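Local coordinates for glycosyl hydrolase, family 31/fibronectin type III domain protein (Clostridium perfringens, PDB 4LKS), which probably helps anchor a family 31 glycoside hydrolase to galactose-bearing glycans, as a carbohydrate-binding module whose pocket holds beta-D-galactopyranose and which also carries a calcium ion, at residues Thr32-Ala35 with Lys40-Ala43; Asn42-Asp47 with Leu162-Lys167; Ile51-Tyr56 with Leu82-Ser87; Leu62-Thr67 with Lys155-Ala160; Asn129-Asn134 with Leu141-Leu146. All coordinates share one frame; numbering follows the deposited sequence.

Contact 1 of 5, residues Thr32-Ala35 with Lys40-Ala43; sequences TSEA and KENA. With CA (calcium ion), chain C.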
# COMPACT_ATOMS: atom_id res chain seq x y z
N THR A 32 -1.85 -11.25 -2.82
CA THR A 32 -2.60 -12.05 -3.79
C THR A 32 -1.64 -12.77 -4.74
O THR A 32 -1.82 -13.96 -5.05
CB THR A 32 -3.51 -11.17 -4.61
OG1 THR A 32 -4.31 -10.36 -3.73
CG2 THR A 32 -4.41 -12.02 -5.48
N SER A 33 -0.63 -12.03 -5.19
CA SER A 33 0.38 -12.59 -6.07
C SER A 33 1.62 -11.73 -6.01
O SER A 33 1.58 -10.61 -5.47
CB SER A 33 -0.15 -12.70 -7.49
OG SER A 33 -0.49 -11.44 -8.03
N GLU A 34 2.71 -12.25 -6.56
CA GLU A 34 4.00 -11.56 -6.59
C GLU A 34 4.65 -11.90 -7.93
O GLU A 34 4.56 -13.03 -8.39
CB GLU A 34 4.89 -12.03 -5.44
CG GLU A 34 4.35 -11.74 -4.04
CD GLU A 34 5.01 -12.60 -2.98
OE1 GLU A 34 4.69 -13.80 -2.90
OE2 GLU A 34 5.88 -12.08 -2.24
N ALA A 35 5.30 -10.92 -8.54
CA ALA A 35 5.99 -11.12 -9.81
C ALA A 35 7.49 -11.01 -9.62
O ALA A 35 7.95 -10.23 -8.79
CB ALA A 35 5.55 -10.10 -10.82
N LYS A 40 6.37 -9.41 -1.64
CA LYS A 40 5.53 -8.65 -0.72
C LYS A 40 6.33 -7.91 0.36
O LYS A 40 5.98 -6.79 0.75
CB LYS A 40 4.46 -9.56 -0.11
CG LYS A 40 4.99 -10.70 0.75
CD LYS A 40 3.86 -11.69 1.06
CE LYS A 40 4.26 -12.68 2.15
NZ LYS A 40 5.35 -13.61 1.72
N GLU A 41 7.42 -8.51 0.83
CA GLU A 41 8.21 -7.92 1.91
C GLU A 41 8.81 -6.57 1.49
O GLU A 41 9.04 -5.67 2.33
CB GLU A 41 9.32 -8.88 2.35
CG GLU A 41 8.84 -10.17 3.03
CD GLU A 41 8.34 -11.26 2.08
OE1 GLU A 41 8.55 -11.18 0.85
OE2 GLU A 41 7.72 -12.24 2.58
N ASN A 42 9.01 -6.42 0.18
CA ASN A 42 9.57 -5.19 -0.36
C ASN A 42 8.66 -3.99 -0.14
O ASN A 42 9.09 -2.84 -0.28
CB ASN A 42 9.83 -5.35 -1.86
CG ASN A 42 10.97 -6.31 -2.17
OD1 ASN A 42 11.60 -6.87 -1.27
ND2 ASN A 42 11.23 -6.50 -3.46
N ALA A 43 7.39 -4.24 0.18
CA ALA A 43 6.47 -3.13 0.37
C ALA A 43 6.69 -2.46 1.71
O ALA A 43 6.21 -1.33 1.92
CB ALA A 43 5.03 -3.59 0.25
CA CA C . 10.45 -1.07 -0.71
O HOH W 1 7.44 -13.47 -0.48
O HOH W 2 4.26 -14.87 -0.69
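E34 and K40 meet through one hydrogen bond, in which the carboxylate OE2 of E34 takes the backbone N-H of K40 at 2.8 Å. With an N-H...O angle of 172° the bond is almost straight, and it uses the anti lone pair of OE2, turned away from OE1. It fastens the first residue of a 3-10 turn, closed by a backbone bond from A43 N to K40 O. The charged groups form a second layer. K40 NZ is paired with E41 OE2 in a salt bridge of 2.9 Å, whereas E34 OE2 stays 4.3 Å from K40 NZ, and a bend at the last torsion of the lysine (chi4 -67°) lets its amine fold back toward E41. One water donates hydrogen bonds to E34 OE2 and E41 OE1 and accepts one from K40 NZ, and another joins E34 OE1 to the same amine. The lysine and the shared water probably soften the repulsion between the two glutamates. The aliphatic part of K40 runs close by, its CG 3.4 Å from E34 OE2. The turn contains N42, whose carbonyl oxygen binds calcium, so this surface network borders the metal site of an F5/8 type C module.

Contact 2 of 5, residues Asn42-Asp47 with Leu162-Lys167; sequences NAVDGD and LVFYGK. With CA (calcium ion), chain C.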
# COMPACT_ATOMS: atom_id res chain seq x y z
N ASN A 42 9.01 -6.42 0.18
CA ASN A 42 9.57 -5.19 -0.36
C ASN A 42 8.66 -3.99 -0.14
O ASN A 42 9.09 -2.84 -0.28
CB ASN A 42 9.83 -5.35 -1.86
CG ASN A 42 10.97 -6.31 -2.17
OD1 ASN A 42 11.60 -6.87 -1.27
ND2 ASN A 42 11.23 -6.50 -3.46
N ALA A 43 7.39 -4.24 0.18
CA ALA A 43 6.47 -3.13 0.37
C ALA A 43 6.69 -2.46 1.71
O ALA A 43 6.21 -1.33 1.92
CB ALA A 43 5.03 -3.59 0.25
N VAL A 44 7.35 -3.13 2.65
CA VAL A 44 7.45 -2.54 3.98
C VAL A 44 8.86 -2.65 4.54
O VAL A 44 9.05 -2.80 5.75
CB VAL A 44 6.42 -3.12 4.98
CG1 VAL A 44 5.01 -2.60 4.66
CG2 VAL A 44 6.45 -4.64 4.97
N ASP A 45 9.84 -2.55 3.65
CA ASP A 45 11.24 -2.68 4.07
C ASP A 45 11.96 -1.33 4.25
O ASP A 45 13.19 -1.29 4.43
CB ASP A 45 12.01 -3.57 3.10
CG ASP A 45 12.08 -3.01 1.69
OD1 ASP A 45 11.48 -1.94 1.41
OD2 ASP A 45 12.75 -3.65 0.85
N GLY A 46 11.20 -0.24 4.21
CA GLY A 46 11.79 1.09 4.37
C GLY A 46 12.68 1.53 3.21
O GLY A 46 13.40 2.54 3.32
N ASP A 47 12.61 0.81 2.10
CA ASP A 47 13.49 1.03 0.95
C ASP A 47 12.70 1.49 -0.27
O ASP A 47 11.84 0.75 -0.79
CB ASP A 47 14.24 -0.27 0.66
CG ASP A 47 15.40 -0.09 -0.28
OD1 ASP A 47 15.51 0.95 -0.97
OD2 ASP A 47 16.22 -1.03 -0.32
N LEU A 162 4.78 1.18 2.07
CA LEU A 162 3.63 1.58 2.87
C LEU A 162 4.19 2.02 4.22
O LEU A 162 4.90 1.25 4.89
CB LEU A 162 2.67 0.41 3.05
CG LEU A 162 2.06 -0.15 1.77
CD1 LEU A 162 1.33 -1.45 2.07
CD2 LEU A 162 1.10 0.84 1.12
N VAL A 163 3.90 3.26 4.60
CA VAL A 163 4.39 3.84 5.85
C VAL A 163 3.21 3.94 6.81
O VAL A 163 2.14 4.39 6.41
CB VAL A 163 5.00 5.24 5.61
CG1 VAL A 163 5.54 5.83 6.92
CG2 VAL A 163 6.09 5.19 4.52
N PHE A 164 3.39 3.52 8.05
CA PHE A 164 2.30 3.47 9.02
C PHE A 164 2.48 4.51 10.11
O PHE A 164 3.60 4.76 10.56
CB PHE A 164 2.25 2.07 9.66
CG PHE A 164 1.69 1.01 8.76
CD1 PHE A 164 2.37 0.60 7.63
CD2 PHE A 164 0.47 0.41 9.05
CE1 PHE A 164 1.84 -0.38 6.79
CE2 PHE A 164 -0.06 -0.57 8.22
CZ PHE A 164 0.62 -0.97 7.10
N TYR A 165 1.36 5.10 10.52
CA TYR A 165 1.35 6.06 11.62
C TYR A 165 0.37 5.65 12.71
O TYR A 165 -0.84 5.47 12.47
CB TYR A 165 0.93 7.45 11.14
CG TYR A 165 1.82 8.05 10.09
CD1 TYR A 165 1.74 7.66 8.76
CD2 TYR A 165 2.75 9.04 10.43
CE1 TYR A 165 2.56 8.23 7.79
CE2 TYR A 165 3.56 9.62 9.46
CZ TYR A 165 3.46 9.20 8.15
OH TYR A 165 4.26 9.77 7.18
N GLY A 166 0.88 5.55 13.93
CA GLY A 166 0.04 5.25 15.06
C GLY A 166 0.83 5.14 16.35
O GLY A 166 2.04 5.42 16.37
N LYS A 167 0.15 4.73 17.41
CA LYS A 167 0.83 4.56 18.69
C LYS A 167 0.33 3.33 19.42
O LYS A 167 -0.85 3.01 19.30
CB LYS A 167 0.64 5.80 19.57
CA CA C . 10.45 -1.07 -0.71
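A43 and L162 are stitched together by a backbone hydrogen bond, L162 N to A43 O at 2.9 Å, which ties the loop to strand 158-166. Beside this bond V44 supplies the apolar part of the contact. Its CG1 branch, placed anti to the carbonyl carbon (chi1 -73°), lies 4.1 Å from L162 CB and reaches on to the F164 ring, 4.4 Å from CE1. All four of these residues are buried. The loop that offers them is the calcium-binding loop of this F5/8 type C beta-sandwich, and the metal lies just beyond the stitched residues. N42 O binds the calcium ion at 2.3 Å, D45 OD1 at 2.5 Å and D47 O at 2.3 Å; T50 and A160 complete the site. D45 OD1 does double duty, because it also accepts the backbone N-H of D47 at 3.1 Å. That second bond makes an Asx turn, and its donor stands well above the carboxylate plane, 56° out of it. Farther out, N42 ND2 is hydrogen-bonded to I51 O, which ties the metal loop to the next piece of chain. On the apolar side V44 rests against L26 and A28 of strand 26-31, while I68 touches V44, L162 and F164 alike.

Contact 3 of 5, residues Ile51-Tyr56 with Leu82-Ser87; sequences IWHSAY and LPRQNS. With GAL (beta-D-galactopyranose), chain D.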
# COMPACT_ATOMS: atom_id res chain seq x y z
N ILE A 51 10.26 -2.96 -4.62
CA ILE A 51 8.81 -2.93 -4.72
C ILE A 51 8.18 -4.29 -4.57
O ILE A 51 8.80 -5.31 -4.89
CB ILE A 51 8.31 -2.35 -6.06
CG1 ILE A 51 8.73 -3.24 -7.23
CG2 ILE A 51 8.81 -0.92 -6.26
CD1 ILE A 51 8.15 -2.81 -8.56
N TRP A 52 6.96 -4.31 -4.05
CA TRP A 52 6.07 -5.44 -4.29
C TRP A 52 5.37 -5.17 -5.62
O TRP A 52 4.98 -4.03 -5.88
CB TRP A 52 5.03 -5.56 -3.17
CG TRP A 52 3.87 -6.44 -3.57
CD1 TRP A 52 3.94 -7.76 -3.92
CD2 TRP A 52 2.49 -6.07 -3.65
NE1 TRP A 52 2.69 -8.23 -4.23
CE2 TRP A 52 1.78 -7.22 -4.07
CE3 TRP A 52 1.78 -4.89 -3.42
CZ2 TRP A 52 0.39 -7.22 -4.26
CZ3 TRP A 52 0.39 -4.89 -3.60
CH2 TRP A 52 -0.28 -6.05 -4.01
N HIS A 53 5.23 -6.20 -6.45
CA HIS A 53 4.51 -6.09 -7.71
C HIS A 53 3.69 -7.36 -7.87
O HIS A 53 4.21 -8.46 -7.67
CB HIS A 53 5.51 -5.95 -8.87
CG HIS A 53 4.91 -5.46 -10.15
ND1 HIS A 53 3.94 -6.14 -10.85
CD2 HIS A 53 5.21 -4.36 -10.90
CE1 HIS A 53 3.64 -5.48 -11.96
NE2 HIS A 53 4.40 -4.40 -12.01
N SER A 54 2.41 -7.22 -8.18
CA SER A 54 1.55 -8.38 -8.36
C SER A 54 1.82 -9.01 -9.73
O SER A 54 2.49 -8.41 -10.58
CB SER A 54 0.07 -8.00 -8.16
OG SER A 54 -0.41 -7.12 -9.16
N ALA A 55 1.30 -10.21 -9.94
CA ALA A 55 1.54 -10.94 -11.19
C ALA A 55 0.94 -10.21 -12.38
O ALA A 55 -0.08 -9.52 -12.26
CB ALA A 55 1.00 -12.36 -11.09
N TYR A 56 1.57 -10.35 -13.55
CA TYR A 56 1.15 -9.57 -14.72
C TYR A 56 1.05 -10.40 -16.00
O TYR A 56 1.21 -9.87 -17.10
CB TYR A 56 2.04 -8.34 -14.93
CG TYR A 56 3.52 -8.61 -15.04
CD1 TYR A 56 4.11 -8.92 -16.26
CD2 TYR A 56 4.35 -8.51 -13.93
CE1 TYR A 56 5.47 -9.14 -16.37
CE2 TYR A 56 5.70 -8.73 -14.02
CZ TYR A 56 6.26 -9.05 -15.24
OH TYR A 56 7.62 -9.26 -15.31
N LEU A 82 3.79 4.89 -1.21
CA LEU A 82 4.87 5.37 -2.07
C LEU A 82 4.86 4.57 -3.36
O LEU A 82 5.10 3.36 -3.34
CB LEU A 82 6.23 5.26 -1.38
CG LEU A 82 7.42 5.74 -2.22
CD1 LEU A 82 7.35 7.25 -2.42
CD2 LEU A 82 8.75 5.35 -1.56
N PRO A 83 4.55 5.23 -4.48
CA PRO A 83 4.57 4.48 -5.73
C PRO A 83 5.99 4.17 -6.18
O PRO A 83 6.96 4.80 -5.75
CB PRO A 83 3.90 5.43 -6.74
CG PRO A 83 4.03 6.79 -6.14
CD PRO A 83 4.08 6.62 -4.65
N ARG A 84 6.07 3.16 -7.04
CA ARG A 84 7.28 2.79 -7.75
C ARG A 84 7.97 4.02 -8.32
O ARG A 84 7.32 4.88 -8.93
CB ARG A 84 6.89 1.83 -8.86
CG ARG A 84 8.03 1.24 -9.64
CD ARG A 84 7.46 0.27 -10.65
NE ARG A 84 8.51 -0.53 -11.27
CZ ARG A 84 8.27 -1.59 -12.03
NH1 ARG A 84 7.02 -1.96 -12.28
NH2 ARG A 84 9.29 -2.27 -12.54
N GLN A 85 9.28 4.12 -8.10
CA GLN A 85 10.02 5.34 -8.44
C GLN A 85 10.54 5.39 -9.87
O GLN A 85 10.71 6.47 -10.43
CB GLN A 85 11.18 5.55 -7.47
CG GLN A 85 10.73 5.81 -6.04
CD GLN A 85 10.00 7.13 -5.90
OE1 GLN A 85 10.60 8.20 -6.03
NE2 GLN A 85 8.70 7.06 -5.62
N ASN A 86 10.78 4.22 -10.47
CA ASN A 86 11.40 4.17 -11.80
C ASN A 86 10.43 3.87 -12.93
O ASN A 86 10.81 3.86 -14.10
CB ASN A 86 12.53 3.13 -11.81
CG ASN A 86 12.02 1.71 -11.64
OD1 ASN A 86 11.01 1.48 -10.99
ND2 ASN A 86 12.73 0.75 -12.23
N SER A 87 9.17 3.62 -12.59
CA SER A 87 8.18 3.20 -13.56
C SER A 87 6.78 3.43 -13.01
O SER A 87 6.57 3.35 -11.80
CB SER A 87 8.36 1.72 -13.89
OG SER A 87 7.24 1.21 -14.60
C1 GAL D . 7.75 -4.40 -17.05
C2 GAL D . 8.17 -4.10 -15.59
C3 GAL D . 7.58 -5.14 -14.64
C4 GAL D . 6.05 -5.17 -14.81
C5 GAL D . 5.72 -5.47 -16.26
C6 GAL D . 4.23 -5.41 -16.58
O1 GAL D . 8.19 -3.39 -17.91
O2 GAL D . 9.59 -4.12 -15.41
O3 GAL D . 7.87 -4.79 -13.29
O4 GAL D . 5.50 -3.89 -14.48
O5 GAL D . 6.33 -4.49 -17.14
O6 GAL D . 3.97 -5.76 -17.93
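The O4 hydroxyl of galactose is gripped from two sides of this contact, by H53 NE2 at 2.8 Å and by R84 NH1 at 3.3 Å. H53, on the short edge strand 52-53, and R84, in the loop after strand 73-82, belong to the galactose pocket of this beta-sandwich module. O4 is axial in galactose, so this double hold is consistent with recognition of that configuration. R84 extends its grip along the sugar: NH1 and NH2 both donate to O3, the latter at 3.0 Å, and NH2 adds a weak bond to O2. R84 NH1 also comes to the edge of the imidazole, near its plane, 3.3 Å from H53 CD2, while ring and guanidinium are nearly perpendicular (85°). H53 is kept from rotating by ND1, which donates to S54 O at 2.7 Å within the ring plane. Y56 offers a ring face, over whose centre galactose C5 sits in a CH-pi contact; Y156 and N89 also line the pocket. The arginine itself is clamped. Its chain is fully extended, CG lying anti to the backbone N (chi1 -175°), and its flat end is pinched between I51 CD1, 3.5 Å above one face, and S87 CB over the other. Its rotation is further restrained at NE, which donates to N86 OD1 at 3.2 Å.

Contact 4 of 5, residues Leu62-Thr67 with Lys155-Ala160; sequences LPVSIT and KYASAA. With CA (calcium ion), chain C; GAL (beta-D-galactopyranose), chain D.
A chi1 of -63° sets V64 CG2 between the backbone N and the carbonyl carbon, and from there the methyl meets A157 CB at 3.6 Å. In L62 the same torsion (-62°) puts CG anti to the carbonyl carbon instead, after which CD2 lies against the backbone of K155, 3.8 Å from its carbonyl O, with Y156 N only slightly farther away. One contact is therefore methyl to methyl, while the other sets a leucine branch alongside a peptide group. The chains are closest at L62 and K155, where the CA atoms are 5.3 Å apart, and wider at V64 and A157. Behind the touching methyls, W52 packs on V64 and A145 on A157, while S54 OG accepts from A157 N. Y156 turns away from this interface toward the sugar, with its CZ 3.6 Å from galactose C6, and its hydroxyl is hydrogen-bonded to T152 N. At the far end of the segment A160 O binds the calcium ion at 2.4 Å. The contact joins the start of strand 64-70 with the lead-in to strand 158-166, two strands of different sheets, at the end of the beta-sandwich beside the galactose pocket to which Y156 belongs.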
# COMPACT_ATOMS: atom_id res chain seq x y z
N LEU A 62 -7.13 -7.28 -11.48
CA LEU A 62 -7.47 -6.69 -10.19
C LEU A 62 -8.82 -7.25 -9.74
O LEU A 62 -9.58 -7.76 -10.56
CB LEU A 62 -7.54 -5.17 -10.33
CG LEU A 62 -6.25 -4.46 -10.74
CD1 LEU A 62 -6.50 -2.97 -10.75
CD2 LEU A 62 -5.13 -4.81 -9.78
N PRO A 63 -9.13 -7.14 -8.44
CA PRO A 63 -8.30 -6.55 -7.37
C PRO A 63 -7.18 -7.46 -6.88
O PRO A 63 -7.25 -8.68 -7.02
CB PRO A 63 -9.31 -6.35 -6.23
CG PRO A 63 -10.34 -7.45 -6.47
CD PRO A 63 -10.47 -7.51 -7.96
N VAL A 64 -6.15 -6.85 -6.31
CA VAL A 64 -5.12 -7.59 -5.59
C VAL A 64 -4.90 -6.88 -4.27
O VAL A 64 -5.19 -5.69 -4.13
CB VAL A 64 -3.78 -7.69 -6.37
CG1 VAL A 64 -3.97 -8.48 -7.67
CG2 VAL A 64 -3.18 -6.31 -6.64
N SER A 65 -4.38 -7.60 -3.29
CA SER A 65 -4.18 -7.01 -1.99
C SER A 65 -2.89 -7.50 -1.35
O SER A 65 -2.28 -8.51 -1.76
CB SER A 65 -5.38 -7.29 -1.07
OG SER A 65 -5.36 -8.63 -0.63
N ILE A 66 -2.46 -6.75 -0.35
CA ILE A 66 -1.30 -7.10 0.44
C ILE A 66 -1.67 -6.88 1.91
O ILE A 66 -2.31 -5.89 2.25
CB ILE A 66 -0.05 -6.28 0.02
CG1 ILE A 66 1.16 -6.68 0.86
CG2 ILE A 66 -0.30 -4.76 0.10
CD1 ILE A 66 2.47 -6.13 0.33
N THR A 67 -1.28 -7.81 2.77
CA THR A 67 -1.56 -7.70 4.20
C THR A 67 -0.28 -7.50 4.98
O THR A 67 0.68 -8.28 4.85
CB THR A 67 -2.27 -8.94 4.75
OG1 THR A 67 -3.52 -9.12 4.07
CG2 THR A 67 -2.52 -8.78 6.25
N LYS A 155 -4.61 -3.89 -14.20
CA LYS A 155 -4.30 -5.31 -14.21
C LYS A 155 -3.37 -5.74 -13.08
O LYS A 155 -3.52 -6.82 -12.53
CB LYS A 155 -3.70 -5.73 -15.56
CG LYS A 155 -3.86 -7.22 -15.85
CD LYS A 155 -2.55 -7.98 -15.67
CE LYS A 155 -1.99 -8.41 -17.01
NZ LYS A 155 -1.78 -7.26 -17.94
N TYR A 156 -2.40 -4.89 -12.75
CA TYR A 156 -1.41 -5.22 -11.73
C TYR A 156 -1.12 -4.01 -10.85
O TYR A 156 -1.31 -2.86 -11.26
CB TYR A 156 -0.12 -5.77 -12.35
CG TYR A 156 0.32 -5.03 -13.60
CD1 TYR A 156 1.02 -3.82 -13.53
CD2 TYR A 156 0.04 -5.54 -14.87
CE1 TYR A 156 1.41 -3.15 -14.68
CE2 TYR A 156 0.43 -4.87 -16.01
CZ TYR A 156 1.11 -3.69 -15.92
OH TYR A 156 1.49 -3.05 -17.08
N ALA A 157 -0.66 -4.28 -9.63
CA ALA A 157 -0.36 -3.22 -8.66
C ALA A 157 1.08 -3.34 -8.21
O ALA A 157 1.66 -4.42 -8.19
CB ALA A 157 -1.26 -3.35 -7.47
N SER A 158 1.65 -2.21 -7.82
CA SER A 158 2.97 -2.22 -7.19
C SER A 158 2.98 -1.21 -6.05
O SER A 158 2.11 -0.35 -5.96
CB SER A 158 4.08 -1.91 -8.20
OG SER A 158 3.89 -0.64 -8.81
N ALA A 159 3.97 -1.34 -5.18
CA ALA A 159 4.13 -0.40 -4.08
C ALA A 159 5.58 -0.45 -3.68
O ALA A 159 6.12 -1.53 -3.45
CB ALA A 159 3.27 -0.80 -2.90
N ALA A 160 6.22 0.72 -3.59
CA ALA A 160 7.59 0.79 -3.08
C ALA A 160 7.61 0.79 -1.55
O ALA A 160 8.47 0.16 -0.94
CB ALA A 160 8.30 2.01 -3.62
CA CA C . 10.45 -1.07 -0.71
C1 GAL D . 7.75 -4.40 -17.05
C2 GAL D . 8.17 -4.10 -15.59
C3 GAL D . 7.58 -5.14 -14.64
C4 GAL D . 6.05 -5.17 -14.81
C5 GAL D . 5.72 -5.47 -16.26
C6 GAL D . 4.23 -5.41 -16.58
O1 GAL D . 8.19 -3.39 -17.91
O2 GAL D . 9.59 -4.12 -15.41
O3 GAL D . 7.87 -4.79 -13.29
O4 GAL D . 5.50 -3.89 -14.48
O5 GAL D . 6.33 -4.49 -17.14
O6 GAL D . 3.97 -5.76 -17.93

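Contact 5 of 5, residues Asn129-Asn134 with Leu141-Leu146; sequences NPIRFN and LRFTAL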
# COMPACT_ATOMS: atom_id res chain seq x y z
N ASN A 129 2.17 9.45 -0.80
CA ASN A 129 0.77 9.85 -0.90
C ASN A 129 0.06 9.50 0.42
O ASN A 129 -0.17 8.33 0.71
CB ASN A 129 0.07 9.08 -2.04
CG ASN A 129 0.38 9.63 -3.43
OD1 ASN A 129 -0.51 10.16 -4.11
ND2 ASN A 129 1.63 9.48 -3.87
N PRO A 130 -0.26 10.51 1.24
CA PRO A 130 -0.90 10.21 2.53
C PRO A 130 -2.36 9.83 2.41
O PRO A 130 -3.11 10.36 1.58
CB PRO A 130 -0.76 11.53 3.31
CG PRO A 130 -0.62 12.57 2.26
CD PRO A 130 0.13 11.93 1.13
N ILE A 131 -2.75 8.88 3.24
CA ILE A 131 -4.12 8.38 3.35
C ILE A 131 -4.50 8.37 4.82
O ILE A 131 -3.97 7.56 5.59
CB ILE A 131 -4.23 6.94 2.77
CG1 ILE A 131 -3.85 6.93 1.28
CG2 ILE A 131 -5.64 6.38 2.98
CD1 ILE A 131 -3.67 5.54 0.70
N ARG A 132 -5.41 9.27 5.22
CA ARG A 132 -5.82 9.34 6.62
C ARG A 132 -7.11 8.57 6.84
O ARG A 132 -7.90 8.35 5.93
CB ARG A 132 -5.99 10.80 7.07
CG ARG A 132 -7.16 11.52 6.44
CD ARG A 132 -7.16 13.02 6.77
NE ARG A 132 -7.52 13.29 8.16
CZ ARG A 132 -8.76 13.55 8.57
NH1 ARG A 132 -9.76 13.57 7.70
NH2 ARG A 132 -9.00 13.80 9.86
N PHE A 133 -7.31 8.15 8.08
CA PHE A 133 -8.55 7.50 8.47
C PHE A 133 -8.78 7.62 9.97
O PHE A 133 -7.84 7.88 10.73
CB PHE A 133 -8.58 6.04 8.00
CG PHE A 133 -7.32 5.27 8.29
CD1 PHE A 133 -7.14 4.65 9.52
CD2 PHE A 133 -6.32 5.15 7.33
CE1 PHE A 133 -5.98 3.92 9.79
CE2 PHE A 133 -5.15 4.44 7.59
CZ PHE A 133 -4.98 3.82 8.83
N ASN A 134 -10.03 7.47 10.38
CA ASN A 134 -10.37 7.58 11.79
C ASN A 134 -9.64 6.52 12.58
O ASN A 134 -9.58 5.35 12.18
CB ASN A 134 -11.88 7.49 12.00
CG ASN A 134 -12.59 8.74 11.53
OD1 ASN A 134 -11.95 9.72 11.13
ND2 ASN A 134 -13.92 8.72 11.56
N LEU A 141 -3.23 -4.82 8.58
CA LEU A 141 -3.87 -3.93 7.63
C LEU A 141 -3.79 -4.56 6.26
O LEU A 141 -2.71 -4.93 5.80
CB LEU A 141 -3.19 -2.54 7.64
CG LEU A 141 -3.84 -1.47 6.75
CD1 LEU A 141 -3.78 -0.06 7.38
CD2 LEU A 141 -3.24 -1.46 5.34
N ARG A 142 -4.94 -4.69 5.61
CA ARG A 142 -5.01 -5.18 4.24
C ARG A 142 -5.28 -4.02 3.29
O ARG A 142 -6.29 -3.31 3.40
CB ARG A 142 -6.09 -6.26 4.12
CG ARG A 142 -6.18 -6.87 2.71
CD ARG A 142 -6.86 -8.23 2.71
NE ARG A 142 -8.28 -8.16 3.08
CZ ARG A 142 -9.01 -9.21 3.44
NH1 ARG A 142 -8.45 -10.42 3.49
NH2 ARG A 142 -10.29 -9.06 3.75
N PHE A 143 -4.34 -3.83 2.37
CA PHE A 143 -4.39 -2.75 1.39
C PHE A 143 -4.71 -3.36 0.03
O PHE A 143 -3.96 -4.20 -0.48
CB PHE A 143 -3.03 -2.04 1.36
CG PHE A 143 -2.95 -0.89 0.38
CD1 PHE A 143 -3.44 0.36 0.71
CD2 PHE A 143 -2.37 -1.07 -0.87
CE1 PHE A 143 -3.36 1.43 -0.20
CE2 PHE A 143 -2.29 -0.01 -1.78
CZ PHE A 143 -2.78 1.23 -1.44
N THR A 144 -5.85 -2.96 -0.54
CA THR A 144 -6.34 -3.54 -1.79
C THR A 144 -6.27 -2.51 -2.90
O THR A 144 -6.71 -1.39 -2.73
CB THR A 144 -7.80 -3.99 -1.64
OG1 THR A 144 -7.87 -4.98 -0.61
CG2 THR A 144 -8.31 -4.58 -2.96
N ALA A 145 -5.68 -2.92 -4.03
CA ALA A 145 -5.62 -2.09 -5.22
C ALA A 145 -6.83 -2.40 -6.09
O ALA A 145 -6.99 -3.54 -6.53
CB ALA A 145 -4.33 -2.36 -5.98
N LEU A 146 -7.65 -1.39 -6.34
CA LEU A 146 -8.90 -1.55 -7.09
C LEU A 146 -8.76 -1.05 -8.53
O LEU A 146 -9.40 -1.58 -9.45
CB LEU A 146 -10.04 -0.78 -6.40
CG LEU A 146 -10.35 -1.20 -4.97
CD1 LEU A 146 -11.34 -0.22 -4.33
CD2 LEU A 146 -10.89 -2.62 -4.92
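Strands 129-138 and 140-148 face each other across the interior rather than pairing edge to edge, with CA atoms 11.3 Å apart at I131 and F143 and 12.4 Å apart at F133 and L141. Side chains alone bridge that distance, in two apolar pairs. I131 sends CD1 to the rim of the F143 ring, near the ring plane and 4.2 Å from CE1. The isoleucine reaches so far because its chain runs out extended beyond CG1 (chi2 169°), while F143 meets it with CG anti to the backbone N (chi1 -180°). In the second pair the tip of the F133 ring, CZ, lies 4.3 Å from L141 CD1, with the methyl oblique to the ring. Both contacts are light, and other residues fill in around them: Y95 touches I131 and F143, I97 touches I131 and L141, L76 packs on F133, and I79 on L141. Alternation along the strands turns other side chains elsewhere, such as R142, which forms a salt bridge with E98 and a cation-pi contact with W106. Two consecutive strands that pass from one sheet to the other, with their inward apolar residues meeting between the sheets, belong to the hydrophobic core of the F5/8 type C beta-sandwich.

The five contacts run from the ligand sites into the core. Contacts 1, 2 and 4 all reach the calcium ion, and contacts 3 and 4 both touch galactose, their centres about 9 Å apart. Contact 1 is tied to contact 3 by A35 N and H53 O, 2.8 Å apart, and by A35 CB packing on Y56 CE2 at 3.5 Å, so the calcium loop lies next to the segment carrying H53 and Y56. Contact 5 lies in the core between the sheets: V64 O and A145 N, 2.8 Å apart, join it to contact 4, while F164 of contact 2 packs on L141. Its F143 side chain is about 13 Å from the calcium ion.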